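Local coordinates for protein sulfate adenylyltransferase, adenylylsulfate kinase (Thiobacillus denitrificans, PDB 3CR8) that phosphorylates adenosine 5'-phosphosulfate with ATP to give 3'-phosphoadenylyl sulfate, as an APS kinase that assembles into hexamers, at residues Arg360-Phe374 with Ala435-Pro449. Numbering follows the deposited sequence.
Sequences RQTPPRERQGFTVFF and ASEITKNRGIAICAP
With its ring swung between backbone N and carbonyl carbon (chi1 61°), Phe370 lies alongside Ile444, whose CB sits over one ring face, 4.0 Å from the centroid in a CH-pi contact. Phe373 turns the other way, CG anti to its N (chi1 -155°), and its CZ reaches Pro449 CG at 3.6 Å while Cys447 SG approaches the ring obliquely. Phe374 CE1 touches Ile446 CG2 on the face that also carries Phe370, Val372 and Ile444. Strands 370-374 and 444-447 run nearly parallel, joined by alternating backbone bonds, among them Phe370 N to Gly443 O and a straighter one from Cys447 N to Val372 O (2.9 Å, 166°). They are neighbours in the five-stranded parallel sheet, order 2-3-1-4-5, of the P-loop kinase domain; strand 370-376 leads into the predicted ATP-binding loop, and strand 469-475 pairs along its other edge. Thr371 and Ala445 face helix 435-440, which ends in a Schellman motif: Gly443 N bonds Ile438 O, Arg442 N bonds Thr439 O. From that turn the bent side chain brings Arg442 CD to 3.7 Å from Gly369 N, and the Arg442 guanidinium is sandwiched between Pro363 CG, 3.5 Å from Arg442 NE, and Lys440 O over the opposite face. An alanine in place of Arg442 would strip away that flat group and probably leave Pro363 without its packing partner, opening a gap beside Gly369. Helix 380-394 covers Val372, Ile444 and Ile446.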
ATOM      1  N   ARG A 360     -11.805  15.488  11.194  1.00 55.39           N
ATOM      2  CA  ARG A 360     -13.210  15.548  10.820  1.00 58.30           C
ATOM      3  C   ARG A 360     -13.965  16.608  11.644  1.00 61.85           C
ATOM      4  O   ARG A 360     -14.962  17.165  11.180  1.00 68.21           O
ATOM      5  CB  ARG A 360     -13.855  14.156  10.886  1.00 58.10           C
ATOM      6  CG  ARG A 360     -13.555  13.338   9.643  1.00 55.52           C
ATOM      7  CD  ARG A 360     -14.228  12.012   9.655  1.00 66.84           C
ATOM      8  NE  ARG A 360     -13.368  10.963  10.198  1.00 75.70           N
ATOM      9  CZ  ARG A 360     -13.538  10.410  11.396  1.00 80.25           C
ATOM     10  NH1 ARG A 360     -14.539  10.816  12.179  1.00 81.22           N
ATOM     11  NH2 ARG A 360     -12.712   9.457  11.809  1.00 49.64           N
ATOM     12  N   GLN A 361     -13.464  16.907  12.845  1.00 59.96           N
ATOM     13  CA  GLN A 361     -14.099  17.877  13.732  1.00 62.97           C
ATOM     14  C   GLN A 361     -13.681  19.282  13.395  1.00 70.08           C
ATOM     15  O   GLN A 361     -14.534  20.157  13.221  1.00 75.69           O
ATOM     16  CB  GLN A 361     -13.751  17.600  15.188  1.00 63.80           C
ATOM     17  CG  GLN A 361     -14.232  16.255  15.700  1.00 65.01           C
ATOM     18  CD  GLN A 361     -13.780  15.986  17.120  1.00 63.94           C
ATOM     19  OE1 GLN A 361     -13.476  16.912  17.882  1.00 56.70           O
ATOM     20  NE2 GLN A 361     -13.737  14.714  17.487  1.00 56.95           N
ATOM     21  N   THR A 362     -12.367  19.492  13.310  1.00 63.33           N
ATOM     22  CA  THR A 362     -11.810  20.821  13.035  1.00 69.57           C
ATOM     23  C   THR A 362     -10.754  20.781  11.917  1.00 68.72           C
ATOM     24  O   THR A 362      -9.576  20.489  12.166  1.00 65.24           O
ATOM     25  CB  THR A 362     -11.234  21.478  14.316  1.00 69.46           C
ATOM     26  OG1 THR A 362     -10.250  20.617  14.889  1.00 92.27           O
ATOM     27  CG2 THR A 362     -12.315  21.685  15.354  1.00 68.86           C
ATOM     28  N   PRO A 363     -11.183  21.082  10.676  1.00 66.38           N
ATOM     29  CA  PRO A 363     -10.386  20.942   9.450  1.00 51.94           C
ATOM     30  C   PRO A 363      -9.348  22.022   9.299  1.00 54.60           C
ATOM     31  O   PRO A 363      -9.464  23.076   9.922  1.00 56.37           O
ATOM     32  CB  PRO A 363     -11.426  21.095   8.327  1.00 53.88           C
ATOM     33  CG  PRO A 363     -12.778  21.017   8.999  1.00 63.04           C
ATOM     34  CD  PRO A 363     -12.559  21.523  10.384  1.00 62.62           C
ATOM     35  N   PRO A 364      -8.334  21.763   8.460  1.00 54.67           N
ATOM     36  CA  PRO A 364      -7.307  22.750   8.101  1.00 58.77           C
ATOM     37  C   PRO A 364      -7.949  23.931   7.358  1.00 63.31           C
ATOM     38  O   PRO A 364      -8.969  23.732   6.682  1.00 49.43           O
ATOM     39  CB  PRO A 364      -6.385  21.977   7.146  1.00 54.48           C
ATOM     40  CG  PRO A 364      -6.733  20.559   7.300  1.00 54.96           C
ATOM     41  CD  PRO A 364      -8.139  20.473   7.777  1.00 50.39           C
ATOM     42  N   ARG A 365      -7.380  25.132   7.463  1.00 57.96           N
ATOM     43  CA  ARG A 365      -8.013  26.263   6.810  1.00 47.64           C
ATOM     44  C   ARG A 365      -8.269  25.871   5.367  1.00 52.21           C
ATOM     45  O   ARG A 365      -9.360  26.070   4.862  1.00 53.04           O
ATOM     46  CB  ARG A 365      -7.165  27.519   6.909  1.00 47.74           C
ATOM     47  CG  ARG A 365      -6.976  27.986   8.322  1.00 54.10           C
ATOM     48  CD  ARG A 365      -6.420  29.405   8.381  1.00 74.74           C
ATOM     49  NE  ARG A 365      -6.230  29.844   9.762  1.00 86.81           N
ATOM     50  CZ  ARG A 365      -5.137  29.601  10.483  1.00 93.35           C
ATOM     51  NH1 ARG A 365      -4.118  28.921   9.956  1.00 84.74           N
ATOM     52  NH2 ARG A 365      -5.066  30.040  11.736  1.00 94.53           N
ATOM     53  N   GLU A 366      -7.261  25.277   4.728  1.00 58.41           N
ATOM     54  CA  GLU A 366      -7.368  24.709   3.386  1.00 49.76           C
ATOM     55  C   GLU A 366      -8.749  24.098   3.081  1.00 56.72           C
ATOM     56  O   GLU A 366      -9.234  24.139   1.940  1.00 50.35           O
ATOM     57  CB  GLU A 366      -6.299  23.643   3.263  1.00 58.06           C
ATOM     58  CG  GLU A 366      -6.164  22.968   1.921  1.00 65.59           C
ATOM     59  CD  GLU A 366      -4.849  22.204   1.829  1.00 85.40           C
ATOM     60  OE1 GLU A 366      -4.469  21.537   2.829  1.00 65.22           O
ATOM     61  OE2 GLU A 366      -4.188  22.287   0.765  1.00 85.71           O
ATOM     62  N   ARG A 367      -9.399  23.560   4.105  1.00 46.92           N
ATOM     63  CA  ARG A 367     -10.539  22.699   3.873  1.00 46.87           C
ATOM     64  C   ARG A 367     -11.782  23.135   4.650  1.00 46.30           C
ATOM     65  O   ARG A 367     -12.864  22.567   4.488  1.00 44.98           O
ATOM     66  CB  ARG A 367     -10.142  21.256   4.200  1.00 48.71           C
ATOM     67  CG  ARG A 367     -10.681  20.249   3.225  1.00 59.25           C
ATOM     68  CD  ARG A 367      -9.596  19.316   2.726  1.00 63.18           C
ATOM     69  NE  ARG A 367      -9.069  18.447   3.772  1.00 85.00           N
ATOM     70  CZ  ARG A 367      -9.721  17.399   4.271  1.00109.47           C
ATOM     71  NH1 ARG A 367     -10.946  17.092   3.829  1.00 97.26           N
ATOM     72  NH2 ARG A 367      -9.155  16.666   5.223  1.00100.65           N
ATOM     73  N   GLN A 368     -11.624  24.161   5.478  1.00 48.03           N
ATOM     74  CA  GLN A 368     -12.721  24.625   6.308  1.00 47.05           C
ATOM     75  C   GLN A 368     -13.532  25.696   5.618  1.00 45.33           C
ATOM     76  O   GLN A 368     -13.128  26.240   4.607  1.00 37.88           O
ATOM     77  CB  GLN A 368     -12.248  25.120   7.675  1.00 46.44           C
ATOM     78  CG  GLN A 368     -11.446  26.401   7.666  1.00 50.83           C
ATOM     79  CD  GLN A 368     -11.192  26.913   9.075  1.00 68.32           C
ATOM     80  OE1 GLN A 368     -10.520  27.931   9.273  1.00 71.18           O
ATOM     81  NE2 GLN A 368     -11.748  26.215  10.067  1.00 74.09           N
ATOM     82  N   GLY A 369     -14.709  25.955   6.176  1.00 53.12           N
ATOM     83  CA  GLY A 369     -15.660  26.871   5.598  1.00 40.40           C
ATOM     84  C   GLY A 369     -15.266  28.260   5.985  1.00 44.87           C
ATOM     85  O   GLY A 369     -14.509  28.464   6.920  1.00 49.82           O
ATOM     86  N   PHE A 370     -15.765  29.222   5.233  1.00 43.84           N
ATOM     87  CA  PHE A 370     -15.501  30.613   5.518  1.00 34.08           C
ATOM     88  C   PHE A 370     -16.457  31.479   4.719  1.00 53.59           C
ATOM     89  O   PHE A 370     -16.887  31.113   3.599  1.00 41.47           O
ATOM     90  CB  PHE A 370     -14.081  30.974   5.169  1.00 37.22           C
ATOM     91  CG  PHE A 370     -13.732  30.779   3.710  1.00 40.49           C
ATOM     92  CD1 PHE A 370     -13.407  29.532   3.224  1.00 39.05           C
ATOM     93  CD2 PHE A 370     -13.672  31.858   2.842  1.00 43.96           C
ATOM     94  CE1 PHE A 370     -13.072  29.360   1.907  1.00 45.75           C
ATOM     95  CE2 PHE A 370     -13.336  31.689   1.514  1.00 38.84           C
ATOM     96  CZ  PHE A 370     -13.039  30.444   1.045  1.00 44.31           C
ATOM     97  N   THR A 371     -16.825  32.619   5.298  1.00 54.20           N
ATOM     98  CA  THR A 371     -17.632  33.571   4.552  1.00 48.51           C
ATOM     99  C   THR A 371     -16.720  34.722   4.153  1.00 48.90           C
ATOM    100  O   THR A 371     -15.785  35.083   4.880  1.00 62.31           O
ATOM    101  CB  THR A 371     -18.894  34.079   5.314  1.00 37.81           C
ATOM    102  OG1 THR A 371     -18.551  35.201   6.119  1.00 61.06           O
ATOM    103  CG2 THR A 371     -19.464  33.037   6.200  1.00 41.76           C
ATOM    104  N   VAL A 372     -16.960  35.256   2.969  1.00 50.91           N
ATOM    105  CA  VAL A 372     -16.284  36.458   2.508  1.00 54.82           C
ATOM    106  C   VAL A 372     -17.319  37.560   2.622  1.00 57.24           C
ATOM    107  O   VAL A 372     -18.362  37.508   1.970  1.00 58.28           O
ATOM    108  CB  VAL A 372     -15.855  36.347   1.030  1.00 50.31           C
ATOM    109  CG1 VAL A 372     -15.537  37.701   0.483  1.00 52.20           C
ATOM    110  CG2 VAL A 372     -14.667  35.422   0.875  1.00 39.55           C
ATOM    111  N   PHE A 373     -17.038  38.540   3.467  1.00 61.93           N
ATOM    112  CA  PHE A 373     -18.005  39.572   3.817  1.00 56.68           C
ATOM    113  C   PHE A 373     -17.564  40.935   3.267  1.00 57.20           C
ATOM    114  O   PHE A 373     -16.669  41.588   3.819  1.00 68.29           O
ATOM    115  CB  PHE A 373     -18.144  39.628   5.340  1.00 52.32           C
ATOM    116  CG  PHE A 373     -19.445  40.176   5.804  1.00 70.75           C
ATOM    117  CD1 PHE A 373     -19.676  41.550   5.818  1.00 71.53           C
ATOM    118  CD2 PHE A 373     -20.444  39.321   6.226  1.00 65.17           C
ATOM    119  CE1 PHE A 373     -20.879  42.051   6.249  1.00 61.03           C
ATOM    120  CE2 PHE A 373     -21.642  39.812   6.659  1.00 70.64           C
ATOM    121  CZ  PHE A 373     -21.864  41.187   6.671  1.00 75.47           C
ATOM    122  N   PHE A 374     -18.156  41.355   2.159  1.00 53.51           N
ATOM    123  CA  PHE A 374     -17.815  42.642   1.556  1.00 50.41           C
ATOM    124  C   PHE A 374     -18.509  43.782   2.295  1.00 65.28           C
ATOM    125  O   PHE A 374     -19.718  43.748   2.518  1.00 77.49           O
ATOM    126  CB  PHE A 374     -18.285  42.707   0.098  1.00 60.15           C
ATOM    127  CG  PHE A 374     -17.537  41.804  -0.849  1.00 62.69           C
ATOM    128  CD1 PHE A 374     -17.772  40.436  -0.865  1.00 57.71           C
ATOM    129  CD2 PHE A 374     -16.640  42.334  -1.772  1.00 67.46           C
ATOM    130  CE1 PHE A 374     -17.110  39.605  -1.753  1.00 47.38           C
ATOM    131  CE2 PHE A 374     -15.962  41.506  -2.675  1.00 61.10           C
ATOM    132  CZ  PHE A 374     -16.203  40.137  -2.654  1.00 58.81           C
ATOM    133  N   ALA A 435     -25.198  32.682   6.754  1.00 56.12           N
ATOM    134  CA  ALA A 435     -23.793  32.505   6.407  1.00 48.41           C
ATOM    135  C   ALA A 435     -23.110  31.563   7.405  1.00 44.01           C
ATOM    136  O   ALA A 435     -22.428  30.633   6.998  1.00 46.97           O
ATOM    137  CB  ALA A 435     -23.058  33.852   6.304  1.00 46.23           C
ATOM    138  N   SER A 436     -23.316  31.770   8.705  1.00 42.09           N
ATOM    139  CA  SER A 436     -22.619  30.945   9.690  1.00 45.06           C
ATOM    140  C   SER A 436     -22.930  29.484   9.484  1.00 43.18           C
ATOM    141  O   SER A 436     -22.039  28.651   9.587  1.00 48.50           O
ATOM    142  CB  SER A 436     -22.906  31.394  11.135  1.00 47.14           C
ATOM    143  OG  SER A 436     -24.208  31.041  11.538  1.00 51.27           O
ATOM    144  N   GLU A 437     -24.193  29.176   9.192  1.00 49.08           N
ATOM    145  CA  GLU A 437     -24.592  27.801   8.954  1.00 44.32           C
ATOM    146  C   GLU A 437     -23.869  27.276   7.726  1.00 47.20           C
ATOM    147  O   GLU A 437     -23.355  26.141   7.760  1.00 48.78           O
ATOM    148  CB  GLU A 437     -26.109  27.649   8.840  1.00 35.32           C
ATOM    149  CG  GLU A 437     -26.844  27.853  10.136  1.00 39.48           C
ATOM    150  CD  GLU A 437     -26.794  26.639  11.060  1.00 59.86           C
ATOM    151  OE1 GLU A 437     -27.091  25.505  10.605  1.00 59.38           O
ATOM    152  OE2 GLU A 437     -26.474  26.824  12.254  1.00 60.32           O
ATOM    153  N   ILE A 438     -23.807  28.072   6.655  1.00 28.03           N
ATOM    154  CA  ILE A 438     -23.061  27.587   5.492  1.00 38.08           C
ATOM    155  C   ILE A 438     -21.603  27.227   5.866  1.00 49.81           C
ATOM    156  O   ILE A 438     -21.046  26.240   5.385  1.00 49.06           O
ATOM    157  CB  ILE A 438     -23.045  28.563   4.310  1.00 37.18           C
ATOM    158  CG1 ILE A 438     -24.447  28.991   3.943  1.00 49.84           C
ATOM    159  CG2 ILE A 438     -22.463  27.898   3.100  1.00 41.35           C
ATOM    160  CD1 ILE A 438     -25.307  27.839   3.614  1.00 53.93           C
ATOM    161  N   THR A 439     -20.981  28.023   6.724  1.00 43.11           N
ATOM    162  CA  THR A 439     -19.564  27.836   6.975  1.00 41.97           C
ATOM    163  C   THR A 439     -19.274  26.754   8.035  1.00 47.91           C
ATOM    164  O   THR A 439     -18.387  25.917   7.839  1.00 51.95           O
ATOM    165  CB  THR A 439     -18.813  29.200   7.193  1.00 44.59           C
ATOM    166  OG1 THR A 439     -18.045  29.166   8.408  1.00 53.72           O
ATOM    167  CG2 THR A 439     -19.788  30.332   7.257  1.00 38.87           C
ATOM    168  N   LYS A 440     -20.014  26.776   9.138  1.00 44.64           N
ATOM    169  CA  LYS A 440     -20.066  25.651  10.067  1.00 43.95           C
ATOM    170  C   LYS A 440     -20.033  24.317   9.296  1.00 43.55           C
ATOM    171  O   LYS A 440     -19.280  23.418   9.626  1.00 41.77           O
ATOM    172  CB  LYS A 440     -21.346  25.753  10.901  1.00 42.42           C
ATOM    173  CG  LYS A 440     -21.733  24.522  11.730  1.00 41.15           C
ATOM    174  CD  LYS A 440     -23.222  24.538  11.963  1.00 39.11           C
ATOM    175  CE  LYS A 440     -23.689  23.828  13.212  1.00 53.57           C
ATOM    176  NZ  LYS A 440     -25.077  24.352  13.552  1.00 48.01           N
ATOM    177  N   ASN A 441     -20.833  24.220   8.244  1.00 43.14           N
ATOM    178  CA  ASN A 441     -20.943  23.014   7.446  1.00 37.03           C
ATOM    179  C   ASN A 441     -19.922  22.881   6.313  1.00 47.01           C
ATOM    180  O   ASN A 441     -20.115  22.062   5.408  1.00 55.65           O
ATOM    181  CB  ASN A 441     -22.353  22.902   6.864  1.00 33.43           C
ATOM    182  CG  ASN A 441     -23.175  21.886   7.570  1.00 56.13           C
ATOM    183  OD1 ASN A 441     -22.801  20.705   7.618  1.00 59.45           O
ATOM    184  ND2 ASN A 441     -24.311  22.319   8.139  1.00 48.63           N
ATOM    185  N   ARG A 442     -18.865  23.687   6.337  1.00 41.59           N
ATOM    186  CA  ARG A 442     -17.747  23.491   5.412  1.00 42.05           C
ATOM    187  C   ARG A 442     -17.997  24.052   4.025  1.00 49.49           C
ATOM    188  O   ARG A 442     -17.397  23.607   3.046  1.00 58.14           O
ATOM    189  CB  ARG A 442     -17.394  21.998   5.284  1.00 49.28           C
ATOM    190  CG  ARG A 442     -16.065  21.561   5.912  1.00 55.37           C
ATOM    191  CD  ARG A 442     -15.672  22.458   7.089  1.00 75.73           C
ATOM    192  NE  ARG A 442     -16.050  22.027   8.450  1.00 90.13           N
ATOM    193  CZ  ARG A 442     -16.623  20.871   8.800  1.00 88.86           C
ATOM    194  NH1 ARG A 442     -16.937  19.954   7.890  1.00 88.35           N
ATOM    195  NH2 ARG A 442     -16.886  20.629  10.086  1.00 75.96           N
ATOM    196  N   GLY A 443     -18.885  25.029   3.922  1.00 50.80           N
ATOM    197  CA  GLY A 443     -19.093  25.698   2.646  1.00 41.82           C
ATOM    198  C   GLY A 443     -18.496  27.093   2.698  1.00 43.85           C
ATOM    199  O   GLY A 443     -18.027  27.539   3.751  1.00 41.11           O
ATOM    200  N   ILE A 444     -18.495  27.792   1.565  1.00 42.49           N
ATOM    201  CA  ILE A 444     -18.076  29.188   1.580  1.00 41.73           C
ATOM    202  C   ILE A 444     -19.250  30.092   1.228  1.00 53.80           C
ATOM    203  O   ILE A 444     -19.911  29.887   0.194  1.00 54.58           O
ATOM    204  CB  ILE A 444     -16.842  29.504   0.670  1.00 43.19           C
ATOM    205  CG1 ILE A 444     -17.246  30.263  -0.567  1.00 49.32           C
ATOM    206  CG2 ILE A 444     -16.001  28.263   0.237  1.00 33.00           C
ATOM    207  CD1 ILE A 444     -16.072  30.394  -1.464  1.00 65.61           C
ATOM    208  N   ALA A 445     -19.511  31.077   2.095  1.00 50.28           N
ATOM    209  CA  ALA A 445     -20.634  32.022   1.913  1.00 50.03           C
ATOM    210  C   ALA A 445     -20.123  33.399   1.570  1.00 51.35           C
ATOM    211  O   ALA A 445     -19.242  33.924   2.246  1.00 60.80           O
ATOM    212  CB  ALA A 445     -21.501  32.110   3.165  1.00 46.38           C
ATOM    213  N   ILE A 446     -20.694  34.007   0.539  1.00 51.90           N
ATOM    214  CA  ILE A 446     -20.235  35.322   0.086  1.00 51.65           C
ATOM    215  C   ILE A 446     -21.324  36.367   0.214  1.00 55.27           C
ATOM    216  O   ILE A 446     -22.312  36.304  -0.493  1.00 51.40           O
ATOM    217  CB  ILE A 446     -19.823  35.278  -1.383  1.00 51.37           C
ATOM    218  CG1 ILE A 446     -18.557  34.449  -1.562  1.00 46.57           C
ATOM    219  CG2 ILE A 446     -19.621  36.652  -1.909  1.00 46.09           C
ATOM    220  CD1 ILE A 446     -18.419  33.995  -2.979  1.00 45.93           C
ATOM    221  N   CYS A 447     -21.118  37.332   1.102  1.00 61.10           N
ATOM    222  CA  CYS A 447     -22.141  38.302   1.449  1.00 57.72           C
ATOM    223  C   CYS A 447     -21.752  39.740   1.230  1.00 70.93           C
ATOM    224  O   CYS A 447     -20.646  40.145   1.570  1.00 77.33           O
ATOM    225  CB  CYS A 447     -22.332  38.336   2.958  1.00 48.84           C
ATOM    226  SG  CYS A 447     -22.629  36.776   3.633  1.00 82.80           S
ATOM    227  N   ALA A 448     -22.692  40.525   0.706  1.00 79.70           N
ATOM    228  CA  ALA A 448     -22.499  41.967   0.544  1.00 69.91           C
ATOM    229  C   ALA A 448     -23.727  42.836   0.836  1.00 64.58           C
ATOM    230  O   ALA A 448     -24.176  43.587  -0.022  1.00 73.14           O
ATOM    231  CB  ALA A 448     -22.043  42.130  -0.906  1.00 66.21           C
ATOM    232  N   PRO A 449     -24.256  42.746   2.065  1.00 61.70           N
ATOM    233  CA  PRO A 449     -25.370  43.564   2.531  1.00 72.80           C
ATOM    234  C   PRO A 449     -24.951  44.998   2.832  1.00 85.33           C
ATOM    235  O   PRO A 449     -23.760  45.335   2.856  1.00 88.27           O
ATOM    236  CB  PRO A 449     -25.706  42.892   3.854  1.00 78.83           C
ATOM    237  CG  PRO A 449     -24.345  42.613   4.406  1.00 66.52           C
ATOM    238  CD  PRO A 449     -23.716  41.948   3.181  1.00 72.50           C
TER